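Local structure of peroxide stress regulator PerR, FUR family (Streptococcus pyogenes, 4LMY) at residues Y13-E18 against M95-V100; L17-E22 against E76-E81; I35-Q40 against Y51-P56. The protein probably binds DNA as a metal-dependent transcription factor of the FUR family that controls the response of Streptococcus pyogenes to peroxide stress. One frame throughout, in Å; residues are numbered along the deposited sequence.

Contact 1 (Y13-E18 against M95-V100); sequences YENVLE and MGHQHV. With ZN (zinc ion), chain E.
The atom modelled as OD1 of Asn15 lies over one face of the His97 ring, 3.1 Å above its plane and displaced toward the rim, near NE2 and CE1. At the edge of that same ring, in its plane, is NE2 of His99. The His99 ring in turn meets Asn15 edge on, with the amide ND2 3.0 Å from His99 NE2. The amide is turned 66° from the plane of His97 and 43° from that of His99. None of these approaches is a hydrogen bond: the three groups are drawn together by a zinc ion. His97 NE2 binds it at 2.2 Å and His99 NE2 at 2.1 Å, while Asn15 is modelled with ND2 2.2 Å from the zinc. An amide oxygen would be the usual donor, so which end of the amide faces the metal is best left open. His4, His6 and His19 complete the six-residue site. Its position, with helix 12-22 on one side and the start of strand 98-104 on the other, is consistent with the regulatory metal site of FUR-family proteins, set between the winged-helix and dimerisation domains. Asn15 gets across because its CG stands opposite the backbone N (chi1 175°), which carries the amide off the helix toward the strand. Met114 of the neighbouring strand 110-115 packs against both His97 and His99.

Contact 2 (L17-E22 against E76-E81); sequences LEHLRE and EGFVSE. With ZN (zinc ion), chain E.
Phe78 points the CZ corner of its ring at the face of His19. CZ stands 3.4 Å from His19 CG, offset toward the rim of the imidazole, and it also touches His19 CB at 3.5 Å. With the ring centroids 5.2 Å apart and the planes at 80°, this is a T-shaped stack in which the phenyl supplies the edge and the imidazole the face. At its far end the imidazole binds zinc through NE2 at 2.2 Å, so the ring is held by the metal and flanked by the phenyl. The next residue, Leu20, rests its CD2 against the aliphatic part of Glu76, 3.9 Å from CG. The bend at chi2 of Glu76 (-59°) folds the carboxylate back, and its OE2 forms a salt bridge with Lys23, just past the helix. Both partners of helix 12-22 thus meet the joint between helix 63-75, probably the DNA-recognition helix of the winged-helix fold, and strand 79-82, which with 91-94 probably forms the wing. Gly77, with positive phi, ends that helix in a Schellman motif and turns the chain so that Phe78 faces His19. Further out, the carbonyl O of Glu76 lies 3.6 Å above one face of the Phe78 ring, and Asn15 and Val16 also pack on Phe78. Leu20 reaches back to Val72 of helix 63-75. On the zinc side, Glu22 OE2 is hydrogen-bonded to His6 ND1, a second-shell link to another ligand of the same metal.

Contact 3 (I35-Q40 against Y51-P56); sequences ISYMIQ and YRDLQP
Tyr37 reaches across from helix 29-40 to Asp53 on helix 47-54, and its hydroxyl donates a short hydrogen bond to the carboxylate, Tyr37 OH to Asp53 OD2 2.6 Å. This is the tight part of the contact. The bond arrives on the anti side of the carboxylate oxygen and 19° out of the carboxylate plane, with the phenol and carboxylate planes 53° apart. OD2 lies at the ring edge near its plane, while CB of Asp53, well out of that plane, comes to 3.5 Å from CE2 of Tyr37, so the aspartate is met by both the hydroxyl and a ring carbon of one tyrosine. OD2 has a second partner in Lys49, one turn earlier on the same helix, and a positive charge there would probably favour the ionised carboxylate as acceptor. With CG trans to its backbone N (chi1 178°), the tyrosine stretches straight out from its helix, which lets it bridge backbones whose nearest CA atoms, those of Tyr37 and Leu54, are 8.4 Å apart. The looser part is apolar. Leu54 brings CD2 only to 4.2 Å from CD2 of Tyr37, approaching the ring obliquely, and it also touches Met61. Met38 puts SD at the Tyr37 ring edge, while Pro45, in the loop before helix 47-54, and Ile50, on that helix, also touch Tyr37. Farther toward solvent, Arg52 is exposed and pairs with Asp48 of its own helix. Helices 29-40, 47-54 and 63-75 follow one another as in a winged helix-turn-helix domain; here the first of them packs on helix 47-54, probably the helix that precedes the recognition helix.

Contact 1 is the buried one, contact 2 is partly buried, and contact 3 lies at the surface. Contacts 1 and 2 share helix 12-22 and one zinc ion, and their second segments are tied together by a probable hydrogen bond from Met95 N to Phe78 O (3.1 Å). Metal coordination governs contact 1, aromatic and aliphatic packing contact 2, and a tyrosine-to-aspartate hydrogen bond contact 3, about 18 Å from contact 1 between centres. Along the chain contact 3 is nested inside the loops that the other two close. Its helix 29-40 still packs on helix 12-22, where Ile35 meets Val16, Leu17 and Leu20.

Contact 1 (Y13-E18 against M95-V100)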
loop_
_atom_site.group_PDB
_atom_site.type_symbol
_atom_site.label_atom_id
_atom_site.label_comp_id
_atom_site.label_asym_id
_atom_site.label_seq_id
_atom_site.Cartn_x
_atom_site.Cartn_y
_atom_site.Cartn_z
ATOM N N TYR B 13 -11.717 -7.986 -5.247
ATOM C CA TYR B 13 -12.770 -8.909 -5.664
ATOM C C TYR B 13 -14.104 -8.204 -5.869
ATOM O O TYR B 13 -14.710 -8.301 -6.941
ATOM C CB TYR B 13 -12.908 -10.047 -4.645
ATOM C CG TYR B 13 -14.055 -11.000 -4.910
ATOM C CD1 TYR B 13 -15.273 -10.843 -4.264
ATOM C CD2 TYR B 13 -13.915 -12.062 -5.794
ATOM C CE1 TYR B 13 -16.325 -11.709 -4.495
ATOM C CE2 TYR B 13 -14.963 -12.936 -6.032
ATOM C CZ TYR B 13 -16.164 -12.755 -5.379
ATOM O OH TYR B 13 -17.210 -13.620 -5.612
ATOM N N GLU B 14 -14.555 -7.488 -4.844
ATOM C CA GLU B 14 -15.823 -6.774 -4.918
ATOM C C GLU B 14 -15.805 -5.683 -5.984
ATOM O O GLU B 14 -16.843 -5.346 -6.554
ATOM C CB GLU B 14 -16.208 -6.190 -3.554
ATOM C CG GLU B 14 -16.499 -7.235 -2.483
ATOM C CD GLU B 14 -17.704 -8.108 -2.808
ATOM O OE1 GLU B 14 -18.533 -7.711 -3.654
ATOM O OE2 GLU B 14 -17.824 -9.194 -2.204
ATOM N N ASN B 15 -14.626 -5.125 -6.252
ATOM C CA ASN B 15 -14.507 -4.123 -7.305
ATOM C C ASN B 15 -14.778 -4.711 -8.681
ATOM O O ASN B 15 -15.503 -4.120 -9.479
ATOM C CB ASN B 15 -13.136 -3.450 -7.290
ATOM C CG ASN B 15 -12.957 -2.488 -8.445
ATOM O OD1 ASN B 15 -12.274 -2.792 -9.423
ATOM N ND2 ASN B 15 -13.585 -1.326 -8.346
ATOM N N VAL B 16 -14.190 -5.872 -8.954
ATOM C CA VAL B 16 -14.399 -6.541 -10.236
ATOM C C VAL B 16 -15.885 -6.792 -10.467
ATOM O O VAL B 16 -16.420 -6.479 -11.532
ATOM C CB VAL B 16 -13.637 -7.874 -10.318
ATOM C CG1 VAL B 16 -13.983 -8.601 -11.609
ATOM C CG2 VAL B 16 -12.147 -7.628 -10.234
ATOM N N LEU B 17 -16.550 -7.336 -9.451
ATOM C CA LEU B 17 -17.968 -7.653 -9.544
ATOM C C LEU B 17 -18.802 -6.400 -9.791
ATOM O O LEU B 17 -19.730 -6.416 -10.598
ATOM C CB LEU B 17 -18.452 -8.371 -8.283
ATOM C CG LEU B 17 -17.823 -9.735 -7.995
ATOM C CD1 LEU B 17 -18.616 -10.478 -6.922
ATOM C CD2 LEU B 17 -17.720 -10.562 -9.268
ATOM N N GLU B 18 -18.463 -5.314 -9.102
ATOM C CA GLU B 18 -19.173 -4.051 -9.285
ATOM C C GLU B 18 -19.041 -3.532 -10.716
ATOM O O GLU B 18 -20.030 -3.134 -11.329
ATOM C CB GLU B 18 -18.684 -2.997 -8.286
ATOM C CG GLU B 18 -19.333 -1.627 -8.448
ATOM C CD GLU B 18 -20.825 -1.631 -8.145
ATOM O OE1 GLU B 18 -21.522 -0.692 -8.586
ATOM O OE2 GLU B 18 -21.301 -2.562 -7.460
ATOM N N MET B 95 -4.202 -7.553 -11.870
ATOM C CA MET B 95 -3.670 -6.277 -11.395
ATOM C C MET B 95 -4.778 -5.258 -11.116
ATOM O O MET B 95 -4.513 -4.072 -10.913
ATOM C CB MET B 95 -2.611 -5.723 -12.364
ATOM C CG MET B 95 -3.124 -4.843 -13.504
ATOM S SD MET B 95 -4.396 -5.596 -14.532
ATOM C CE MET B 95 -3.801 -5.167 -16.166
ATOM N N GLY B 96 -6.018 -5.742 -11.083
ATOM C CA GLY B 96 -7.176 -4.900 -10.838
ATOM C C GLY B 96 -7.086 -4.065 -9.572
ATOM O O GLY B 96 -6.506 -4.484 -8.572
ATOM N N HIS B 97 -7.676 -2.879 -9.625
ATOM C CA HIS B 97 -7.614 -1.922 -8.528
ATOM C C HIS B 97 -8.652 -2.201 -7.445
ATOM O O HIS B 97 -9.473 -3.112 -7.560
ATOM C CB HIS B 97 -7.859 -0.521 -9.076
ATOM C CG HIS B 97 -9.238 -0.332 -9.624
ATOM N ND1 HIS B 97 -9.581 -0.689 -10.912
ATOM C CD2 HIS B 97 -10.364 0.156 -9.055
ATOM C CE1 HIS B 97 -10.858 -0.418 -11.113
ATOM N NE2 HIS B 97 -11.359 0.093 -10.003
ATOM N N GLN B 98 -8.616 -1.393 -6.394
ATOM C CA GLN B 98 -9.638 -1.437 -5.361
ATOM C C GLN B 98 -9.962 -0.009 -4.943
ATOM O O GLN B 98 -9.359 0.945 -5.439
ATOM C CB GLN B 98 -9.155 -2.237 -4.150
ATOM C CG GLN B 98 -8.049 -1.549 -3.381
ATOM C CD GLN B 98 -7.758 -2.209 -2.053
ATOM O OE1 GLN B 98 -6.717 -1.969 -1.455
ATOM N NE2 GLN B 98 -8.683 -3.031 -1.576
ATOM N N HIS B 99 -10.902 0.137 -4.022
ATOM C CA HIS B 99 -11.263 1.457 -3.526
ATOM C C HIS B 99 -11.238 1.481 -2.008
ATOM O O HIS B 99 -11.864 0.650 -1.353
ATOM C CB HIS B 99 -12.628 1.876 -4.067
ATOM C CG HIS B 99 -12.685 1.910 -5.561
ATOM N ND1 HIS B 99 -12.519 3.068 -6.286
ATOM C CD2 HIS B 99 -12.849 0.917 -6.467
ATOM C CE1 HIS B 99 -12.599 2.792 -7.577
ATOM N NE2 HIS B 99 -12.795 1.493 -7.712
ATOM N N VAL B 100 -10.501 2.446 -1.467
ATOM C CA VAL B 100 -10.214 2.519 -0.041
ATOM C C VAL B 100 -10.782 3.801 0.557
ATOM O O VAL B 100 -10.700 4.867 -0.049
ATOM C CB VAL B 100 -8.685 2.488 0.198
ATOM C CG1 VAL B 100 -8.349 2.556 1.688
ATOM C CG2 VAL B 100 -8.075 1.249 -0.443
HETATM ZN ZN ZN E . -13.454 0.540 -9.515
#

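Contact 2 (L17-E22 against E76-E81)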
loop_
_atom_site.group_PDB
_atom_site.type_symbol
_atom_site.label_atom_id
_atom_site.label_comp_id
_atom_site.label_asym_id
_atom_site.label_seq_id
_atom_site.Cartn_x
_atom_site.Cartn_y
_atom_site.Cartn_z
ATOM N N LEU B 17 -16.550 -7.336 -9.451
ATOM C CA LEU B 17 -17.968 -7.653 -9.544
ATOM C C LEU B 17 -18.802 -6.400 -9.791
ATOM O O LEU B 17 -19.730 -6.416 -10.598
ATOM C CB LEU B 17 -18.452 -8.371 -8.283
ATOM C CG LEU B 17 -17.823 -9.735 -7.995
ATOM C CD1 LEU B 17 -18.616 -10.478 -6.922
ATOM C CD2 LEU B 17 -17.720 -10.562 -9.268
ATOM N N GLU B 18 -18.463 -5.314 -9.102
ATOM C CA GLU B 18 -19.173 -4.051 -9.285
ATOM C C GLU B 18 -19.041 -3.532 -10.716
ATOM O O GLU B 18 -20.030 -3.134 -11.329
ATOM C CB GLU B 18 -18.684 -2.997 -8.286
ATOM C CG GLU B 18 -19.333 -1.627 -8.448
ATOM C CD GLU B 18 -20.825 -1.631 -8.145
ATOM O OE1 GLU B 18 -21.522 -0.692 -8.586
ATOM O OE2 GLU B 18 -21.301 -2.562 -7.460
ATOM N N HIS B 19 -17.821 -3.552 -11.242
ATOM C CA HIS B 19 -17.567 -3.134 -12.618
ATOM C C HIS B 19 -18.325 -4.009 -13.614
ATOM O O HIS B 19 -18.905 -3.506 -14.577
ATOM C CB HIS B 19 -16.070 -3.174 -12.932
ATOM C CG HIS B 19 -15.307 -1.991 -12.418
ATOM N ND1 HIS B 19 -14.891 -0.963 -13.237
ATOM C CD2 HIS B 19 -14.880 -1.677 -11.174
ATOM C CE1 HIS B 19 -14.244 -0.064 -12.518
ATOM N NE2 HIS B 19 -14.221 -0.473 -11.263
ATOM N N LEU B 20 -18.314 -5.318 -13.379
ATOM C CA LEU B 20 -19.004 -6.255 -14.265
ATOM C C LEU B 20 -20.522 -6.076 -14.221
ATOM O O LEU B 20 -21.185 -6.142 -15.256
ATOM C CB LEU B 20 -18.626 -7.702 -13.938
ATOM C CG LEU B 20 -17.179 -8.113 -14.224
ATOM C CD1 LEU B 20 -17.000 -9.613 -14.035
ATOM C CD2 LEU B 20 -16.750 -7.682 -15.616
ATOM N N ARG B 21 -21.066 -5.854 -13.026
ATOM C CA ARG B 21 -22.494 -5.581 -12.873
ATOM C C ARG B 21 -22.876 -4.317 -13.629
ATOM O O ARG B 21 -23.908 -4.272 -14.300
ATOM C CB ARG B 21 -22.872 -5.415 -11.401
ATOM C CG ARG B 21 -22.915 -6.697 -10.595
ATOM C CD ARG B 21 -23.532 -6.445 -9.226
ATOM N NE ARG B 21 -23.080 -7.415 -8.235
ATOM C CZ ARG B 21 -22.174 -7.160 -7.297
ATOM N NH1 ARG B 21 -21.622 -5.955 -7.209
ATOM N NH2 ARG B 21 -21.824 -8.109 -6.441
ATOM N N GLU B 22 -22.038 -3.291 -13.507
ATOM C CA GLU B 22 -22.253 -2.025 -14.201
ATOM C C GLU B 22 -22.385 -2.233 -15.707
ATOM O O GLU B 22 -23.124 -1.513 -16.378
ATOM C CB GLU B 22 -21.111 -1.049 -13.907
ATOM C CG GLU B 22 -21.178 -0.396 -12.536
ATOM C CD GLU B 22 -19.952 0.444 -12.227
ATOM O OE1 GLU B 22 -18.957 0.354 -12.981
ATOM O OE2 GLU B 22 -19.981 1.197 -11.230
ATOM N N GLU B 76 -11.948 -5.968 -19.756
ATOM C CA GLU B 76 -12.458 -5.041 -18.748
ATOM C C GLU B 76 -11.335 -4.429 -17.907
ATOM O O GLU B 76 -11.582 -3.575 -17.057
ATOM C CB GLU B 76 -13.506 -5.717 -17.856
ATOM C CG GLU B 76 -14.750 -6.190 -18.600
ATOM C CD GLU B 76 -15.484 -5.064 -19.309
ATOM O OE1 GLU B 76 -16.078 -5.324 -20.378
ATOM O OE2 GLU B 76 -15.476 -3.925 -18.797
ATOM N N GLY B 77 -10.107 -4.880 -18.146
ATOM C CA GLY B 77 -8.929 -4.244 -17.581
ATOM C C GLY B 77 -8.511 -4.689 -16.193
ATOM O O GLY B 77 -7.949 -3.902 -15.431
ATOM N N PHE B 78 -8.766 -5.951 -15.861
ATOM C CA PHE B 78 -8.410 -6.465 -14.542
ATOM C C PHE B 78 -7.302 -7.513 -14.598
ATOM O O PHE B 78 -6.726 -7.875 -13.571
ATOM C CB PHE B 78 -9.645 -7.024 -13.833
ATOM C CG PHE B 78 -10.728 -6.008 -13.616
ATOM C CD1 PHE B 78 -10.543 -4.964 -12.726
ATOM C CD2 PHE B 78 -11.929 -6.094 -14.300
ATOM C CE1 PHE B 78 -11.533 -4.025 -12.521
ATOM C CE2 PHE B 78 -12.925 -5.156 -14.100
ATOM C CZ PHE B 78 -12.725 -4.121 -13.208
ATOM N N VAL B 79 -7.007 -7.998 -15.800
ATOM C CA VAL B 79 -5.960 -8.997 -15.997
ATOM C C VAL B 79 -5.127 -8.656 -17.232
ATOM O O VAL B 79 -5.667 -8.243 -18.257
ATOM C CB VAL B 79 -6.558 -10.423 -16.133
ATOM C CG1 VAL B 79 -5.526 -11.403 -16.679
ATOM C CG2 VAL B 79 -7.101 -10.909 -14.794
ATOM N N SER B 80 -3.811 -8.816 -17.125
ATOM C CA SER B 80 -2.918 -8.569 -18.252
ATOM C C SER B 80 -2.312 -9.859 -18.798
ATOM O O SER B 80 -1.965 -10.764 -18.039
ATOM C CB SER B 80 -1.805 -7.602 -17.846
ATOM O OG SER B 80 -1.182 -8.018 -16.644
ATOM N N GLU B 81 -2.197 -9.940 -20.120
ATOM C CA GLU B 81 -1.503 -11.050 -20.758
ATOM C C GLU B 81 -0.015 -10.735 -20.794
ATOM O O GLU B 81 0.394 -9.716 -21.351
ATOM C CB GLU B 81 -2.009 -11.264 -22.185
ATOM C CG GLU B 81 -3.520 -11.266 -22.336
ATOM C CD GLU B 81 -3.951 -11.577 -23.755
ATOM O OE1 GLU B 81 -4.850 -10.882 -24.274
ATOM O OE2 GLU B 81 -3.390 -12.520 -24.351
HETATM ZN ZN ZN E . -13.454 0.540 -9.515
#

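Contact 3 (I35-Q40 against Y51-P56)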
loop_
_atom_site.group_PDB
_atom_site.type_symbol
_atom_site.label_atom_id
_atom_site.label_comp_id
_atom_site.label_asym_id
_atom_site.label_seq_id
_atom_site.Cartn_x
_atom_site.Cartn_y
_atom_site.Cartn_z
ATOM N N ILE B 35 -12.021 -15.257 -10.874
ATOM C CA ILE B 35 -11.605 -13.957 -10.351
ATOM C C ILE B 35 -10.828 -14.120 -9.047
ATOM O O ILE B 35 -9.727 -13.588 -8.904
ATOM C CB ILE B 35 -12.805 -13.023 -10.121
ATOM C CG1 ILE B 35 -13.460 -12.663 -11.455
ATOM C CG2 ILE B 35 -12.365 -11.754 -9.391
ATOM C CD1 ILE B 35 -14.847 -12.077 -11.321
ATOM N N SER B 36 -11.403 -14.866 -8.109
ATOM C CA SER B 36 -10.770 -15.096 -6.813
ATOM C C SER B 36 -9.442 -15.815 -6.979
ATOM O O SER B 36 -8.457 -15.479 -6.322
ATOM C CB SER B 36 -11.684 -15.908 -5.895
ATOM O OG SER B 36 -12.854 -15.184 -5.562
ATOM N N TYR B 37 -9.425 -16.810 -7.862
ATOM C CA TYR B 37 -8.204 -17.550 -8.162
ATOM C C TYR B 37 -7.097 -16.614 -8.633
ATOM O O TYR B 37 -5.967 -16.685 -8.150
ATOM C CB TYR B 37 -8.472 -18.619 -9.227
ATOM C CG TYR B 37 -7.242 -19.401 -9.645
ATOM C CD1 TYR B 37 -6.431 -18.955 -10.682
ATOM C CD2 TYR B 37 -6.900 -20.587 -9.010
ATOM C CE1 TYR B 37 -5.309 -19.662 -11.069
ATOM C CE2 TYR B 37 -5.778 -21.304 -9.393
ATOM C CZ TYR B 37 -4.987 -20.836 -10.424
ATOM O OH TYR B 37 -3.871 -21.541 -10.814
ATOM N N MET B 38 -7.430 -15.738 -9.579
ATOM C CA MET B 38 -6.462 -14.813 -10.157
ATOM C C MET B 38 -5.965 -13.803 -9.130
ATOM O O MET B 38 -4.784 -13.454 -9.110
ATOM C CB MET B 38 -7.059 -14.088 -11.365
ATOM C CG MET B 38 -7.309 -14.989 -12.568
ATOM S SD MET B 38 -5.823 -15.873 -13.075
ATOM C CE MET B 38 -4.748 -14.505 -13.499
ATOM N N ILE B 39 -6.873 -13.339 -8.278
ATOM C CA ILE B 39 -6.523 -12.404 -7.213
ATOM C C ILE B 39 -5.548 -13.032 -6.224
ATOM O O ILE B 39 -4.582 -12.396 -5.797
ATOM C CB ILE B 39 -7.783 -11.913 -6.467
ATOM C CG1 ILE B 39 -8.587 -10.976 -7.364
ATOM C CG2 ILE B 39 -7.409 -11.203 -5.168
ATOM C CD1 ILE B 39 -9.888 -10.539 -6.768
ATOM N N GLN B 40 -5.796 -14.290 -5.872
ATOM C CA GLN B 40 -4.974 -14.980 -4.885
ATOM C C GLN B 40 -3.675 -15.524 -5.467
ATOM O O GLN B 40 -2.739 -15.825 -4.726
ATOM C CB GLN B 40 -5.757 -16.122 -4.234
ATOM C CG GLN B 40 -6.950 -15.673 -3.413
ATOM C CD GLN B 40 -7.406 -16.731 -2.430
ATOM O OE1 GLN B 40 -6.991 -17.888 -2.508
ATOM N NE2 GLN B 40 -8.256 -16.338 -1.490
ATOM N N TYR B 51 -7.157 -23.801 -15.528
ATOM C CA TYR B 51 -8.060 -24.900 -15.831
ATOM C C TYR B 51 -7.795 -26.119 -14.949
ATOM O O TYR B 51 -8.720 -26.682 -14.369
ATOM C CB TYR B 51 -7.947 -25.270 -17.314
ATOM C CG TYR B 51 -8.623 -26.567 -17.691
ATOM C CD1 TYR B 51 -9.983 -26.750 -17.492
ATOM C CD2 TYR B 51 -7.898 -27.605 -18.263
ATOM C CE1 TYR B 51 -10.604 -27.936 -17.836
ATOM C CE2 TYR B 51 -8.510 -28.794 -18.613
ATOM C CZ TYR B 51 -9.863 -28.953 -18.397
ATOM O OH TYR B 51 -10.478 -30.134 -18.744
ATOM N N ARG B 52 -6.530 -26.513 -14.842
ATOM C CA ARG B 52 -6.162 -27.688 -14.053
ATOM C C ARG B 52 -6.413 -27.507 -12.556
ATOM O O ARG B 52 -6.815 -28.450 -11.872
ATOM C CB ARG B 52 -4.700 -28.078 -14.302
ATOM C CG ARG B 52 -4.467 -28.795 -15.625
ATOM C CD ARG B 52 -3.036 -29.304 -15.752
ATOM N NE ARG B 52 -2.089 -28.244 -16.093
ATOM C CZ ARG B 52 -1.305 -27.627 -15.215
ATOM N NH1 ARG B 52 -1.345 -27.963 -13.932
ATOM N NH2 ARG B 52 -0.476 -26.675 -15.621
ATOM N N ASP B 53 -6.181 -26.299 -12.052
ATOM C CA ASP B 53 -6.330 -26.030 -10.623
ATOM C C ASP B 53 -7.787 -25.951 -10.173
ATOM O O ASP B 53 -8.114 -26.323 -9.047
ATOM C CB ASP B 53 -5.593 -24.747 -10.230
ATOM C CG ASP B 53 -4.094 -24.938 -10.150
ATOM O OD1 ASP B 53 -3.640 -26.102 -10.171
ATOM O OD2 ASP B 53 -3.369 -23.926 -10.056
ATOM N N LEU B 54 -8.658 -25.462 -11.050
ATOM C CA LEU B 54 -10.067 -25.294 -10.701
ATOM C C LEU B 54 -10.921 -26.498 -11.091
ATOM O O LEU B 54 -12.045 -26.649 -10.614
ATOM C CB LEU B 54 -10.627 -24.017 -11.333
ATOM C CG LEU B 54 -10.105 -22.708 -10.738
ATOM C CD1 LEU B 54 -10.591 -21.517 -11.546
ATOM C CD2 LEU B 54 -10.547 -22.586 -9.291
ATOM N N GLN B 55 -10.378 -27.345 -11.963
ATOM C CA GLN B 55 -11.062 -28.559 -12.421
ATOM C C GLN B 55 -11.722 -29.423 -11.327
ATOM O O GLN B 55 -12.866 -29.845 -11.497
ATOM C CB GLN B 55 -10.129 -29.412 -13.295
ATOM C CG GLN B 55 -10.626 -30.825 -13.558
ATOM C CD GLN B 55 -11.893 -30.855 -14.387
ATOM O OE1 GLN B 55 -12.212 -29.897 -15.091
ATOM N NE2 GLN B 55 -12.625 -31.959 -14.308
ATOM N N PRO B 56 -11.013 -29.695 -10.209
ATOM C CA PRO B 56 -11.650 -30.504 -9.159
ATOM C C PRO B 56 -12.939 -29.905 -8.586
ATOM O O PRO B 56 -13.906 -30.639 -8.376
ATOM C CB PRO B 56 -10.575 -30.564 -8.071
ATOM C CG PRO B 56 -9.297 -30.419 -8.810
ATOM C CD PRO B 56 -9.594 -29.436 -9.901
#